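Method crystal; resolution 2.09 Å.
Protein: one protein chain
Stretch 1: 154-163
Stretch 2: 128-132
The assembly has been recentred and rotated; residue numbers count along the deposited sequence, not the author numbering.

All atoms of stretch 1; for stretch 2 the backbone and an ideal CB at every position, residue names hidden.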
# COMPACT_ATOMS: atom_id res chain seq x y z
N ILE A 154 -4.69 29.71 -5.16
CA ILE A 154 -4.82 30.34 -6.47
C ILE A 154 -6.27 30.18 -6.90
O ILE A 154 -6.78 29.04 -6.90
CB ILE A 154 -3.93 29.63 -7.47
CG1 ILE A 154 -2.45 29.71 -7.02
CG2 ILE A 154 -4.14 30.19 -8.86
CD1 ILE A 154 -1.58 28.75 -7.79
N THR A 155 -6.95 31.28 -7.23
CA THR A 155 -8.41 31.19 -7.46
C THR A 155 -8.73 30.79 -8.88
O THR A 155 -7.96 31.03 -9.80
CB THR A 155 -9.11 32.53 -7.17
OG1 THR A 155 -8.51 33.50 -7.98
CG2 THR A 155 -8.88 32.96 -5.77
N ALA A 156 -9.83 30.08 -9.04
CA ALA A 156 -10.30 29.65 -10.31
C ALA A 156 -11.44 30.56 -10.74
O ALA A 156 -12.05 31.20 -9.87
CB ALA A 156 -10.84 28.25 -10.22
N ASP A 157 -11.74 30.59 -12.04
CA ASP A 157 -12.83 31.41 -12.51
C ASP A 157 -14.12 30.57 -12.40
O ASP A 157 -14.12 29.43 -11.85
CB ASP A 157 -12.56 32.01 -13.93
CG ASP A 157 -12.68 31.01 -15.06
OD1 ASP A 157 -13.12 29.84 -14.84
OD2 ASP A 157 -12.37 31.38 -16.24
N GLU A 158 -15.20 31.11 -12.96
CA GLU A 158 -16.51 30.62 -12.64
C GLU A 158 -16.82 29.38 -13.47
O GLU A 158 -17.81 28.73 -13.22
CB GLU A 158 -17.57 31.73 -12.76
CG GLU A 158 -17.92 32.16 -14.17
CD GLU A 158 -19.03 33.24 -14.21
OE1 GLU A 158 -19.36 33.88 -13.17
OE2 GLU A 158 -19.58 33.42 -15.31
N LYS A 159 -15.94 29.05 -14.42
CA LYS A 159 -15.96 27.78 -15.14
C LYS A 159 -14.91 26.76 -14.55
O LYS A 159 -14.70 25.68 -15.08
CB LYS A 159 -15.76 28.03 -16.64
CG LYS A 159 -17.02 28.46 -17.40
CD LYS A 159 -17.98 27.30 -17.61
CE LYS A 159 -19.17 27.65 -18.50
NZ LYS A 159 -20.13 26.49 -18.56
N GLY A 160 -14.23 27.15 -13.48
CA GLY A 160 -13.22 26.33 -12.85
C GLY A 160 -11.82 26.42 -13.44
O GLY A 160 -10.99 25.62 -13.13
N VAL A 161 -11.56 27.42 -14.27
CA VAL A 161 -10.28 27.54 -15.00
C VAL A 161 -9.31 28.29 -14.14
O VAL A 161 -9.68 29.28 -13.47
CB VAL A 161 -10.46 28.26 -16.39
CG1 VAL A 161 -9.14 28.38 -17.14
CG2 VAL A 161 -11.37 27.46 -17.23
N ILE A 162 -8.07 27.79 -14.09
CA ILE A 162 -6.96 28.52 -13.47
C ILE A 162 -6.21 29.23 -14.63
O ILE A 162 -5.54 28.59 -15.42
CB ILE A 162 -5.97 27.58 -12.75
CG1 ILE A 162 -6.67 26.80 -11.66
CG2 ILE A 162 -4.75 28.37 -12.24
CD1 ILE A 162 -6.92 27.58 -10.41
N THR A 163 -6.40 30.55 -14.77
CA THR A 163 -5.80 31.30 -15.89
C THR A 163 -4.38 31.68 -15.53
O THR A 163 -4.04 31.75 -14.35
CB THR A 163 -6.62 32.59 -16.21
OG1 THR A 163 -6.58 33.47 -15.08
CG2 THR A 163 -8.03 32.23 -16.53
N UNK A 128 -1.96 26.35 -2.54
CA UNK A 128 -2.55 25.34 -3.44
C UNK A 128 -3.56 25.99 -4.38
O UNK A 128 -3.65 27.18 -4.39
CB UNK A 128 -3.22 24.23 -2.64
N UNK A 129 -4.25 25.23 -5.22
CA UNK A 129 -5.25 25.83 -6.06
C UNK A 129 -6.67 25.45 -5.60
O UNK A 129 -6.86 24.47 -4.89
CB UNK A 129 -5.02 25.41 -7.51
N UNK A 130 -7.66 26.24 -6.03
CA UNK A 130 -9.04 25.98 -5.72
C UNK A 130 -9.59 24.70 -6.37
O UNK A 130 -10.64 24.21 -5.96
CB UNK A 130 -9.88 27.18 -6.15
N UNK A 131 -8.95 24.20 -7.41
CA UNK A 131 -9.48 23.03 -8.05
C UNK A 131 -8.84 21.71 -7.56
O UNK A 131 -9.06 20.64 -8.16
CB UNK A 131 -9.30 23.17 -9.56
N UNK A 132 -8.06 21.74 -6.49
CA UNK A 132 -7.38 20.48 -6.02
C UNK A 132 -8.39 19.39 -5.57
O UNK A 132 -9.45 19.66 -5.00
CB UNK A 132 -6.44 20.80 -4.85

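Position 128 joins stretch 1 through its backbone. Its O accepts a hydrogen bond from Ile154 N at 2.8 Å. The CA-to-CB bond points away, and no atom of stretch 1 lies within 5.5 Å of the ideal CB. Stretch 1 therefore sets little preference here; the extended backbone suits a beta-branched residue, but many others would fit. The residue is Ile128, with chi1 p and chi2 t.

Position 129 pairs with Ile154 in a parallel bridge, CA to CA 4.5 Å. Its CB lies on the same face of the sheet as the side chain of Ile154. The ideal CB is 4.1 Å from Ile154 O and 4.1 Å from Ile162 CD1. A small side chain, such as alanine, serine or threonine, would suit this site. The chain also enters a type I turn here, where a short polar side chain can bind backbone NH groups ahead. The residue is Ser129. Its CB touches Ile162 CD1 at 4.1 Å. Its OG accepts a hydrogen bond from the N of position 131 at 3.1 Å, and donates one to the side chain of position 132.

Position 130 points toward stretch 1. Its N donates to Ile154 O at 3.1 Å, which continues the strand pairing into the turn. The ideal CB is 4.1 Å from Ala156 N, a donor with no acceptor within stretch 1. A side chain with an acceptor oxygen and enough reach would suit: glutamine or glutamate, perhaps a shorter asparagine or aspartate. The residue is Gln130. Its OE1 accepts from Ala156 N at 3.0 Å, with a nearly straight angle of 168°. A water also donates to OE1 at 2.7 Å and to Ala156 O at 3.0 Å, so it bridges the two residues.

Position 131 also points toward stretch 1. The ideal CB is 4.6 Å from Gly160 O, 4.9 Å from Ile162 CG1 and 5.3 Å from Ala156 CB. This leaves room for a modest apolar side chain: valine, isoleucine or perhaps leucine. The residue is Val131, with chi1 m. Its CG1 lies 3.9 Å from Ala156 CB, 4.2 Å from Ile162 CG1 and 3.5 Å from Gly160 O.

Position 132 ends the turn. Its N makes a weak hydrogen bond to Ser129 O at 3.4 Å. CA-to-CB points sideways, and stretch 1 offers no nearby partner, so many side chains would do. The residue is Glu132. It folds back within its own stretch, and its OE1 accepts from Ser129 OG at 2.7 Å.

Stretch 2 128-132: ISQVE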
# COMPACT_ATOMS: atom_id res chain seq x y z
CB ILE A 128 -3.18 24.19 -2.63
CG1 ILE A 128 -4.30 24.66 -1.74
CG2 ILE A 128 -2.12 23.53 -1.76
CD1 ILE A 128 -4.88 23.53 -0.89
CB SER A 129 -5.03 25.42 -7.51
OG SER A 129 -5.86 24.35 -7.84
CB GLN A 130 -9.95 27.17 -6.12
CG GLN A 130 -9.94 28.27 -5.10
CD GLN A 130 -10.94 29.42 -5.33
OE1 GLN A 130 -11.36 29.72 -6.44
NE2 GLN A 130 -11.31 30.08 -4.23
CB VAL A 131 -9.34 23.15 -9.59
CG1 VAL A 131 -9.76 24.54 -10.04
CG2 VAL A 131 -7.93 22.91 -10.05
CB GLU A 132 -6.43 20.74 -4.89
CG GLU A 132 -5.33 21.73 -5.19
CD GLU A 132 -4.55 21.34 -6.43
OE1 GLU A 132 -4.20 22.24 -7.27
OE2 GLU A 132 -4.25 20.11 -6.56
O HOH W 1 -13.40 31.41 -7.17
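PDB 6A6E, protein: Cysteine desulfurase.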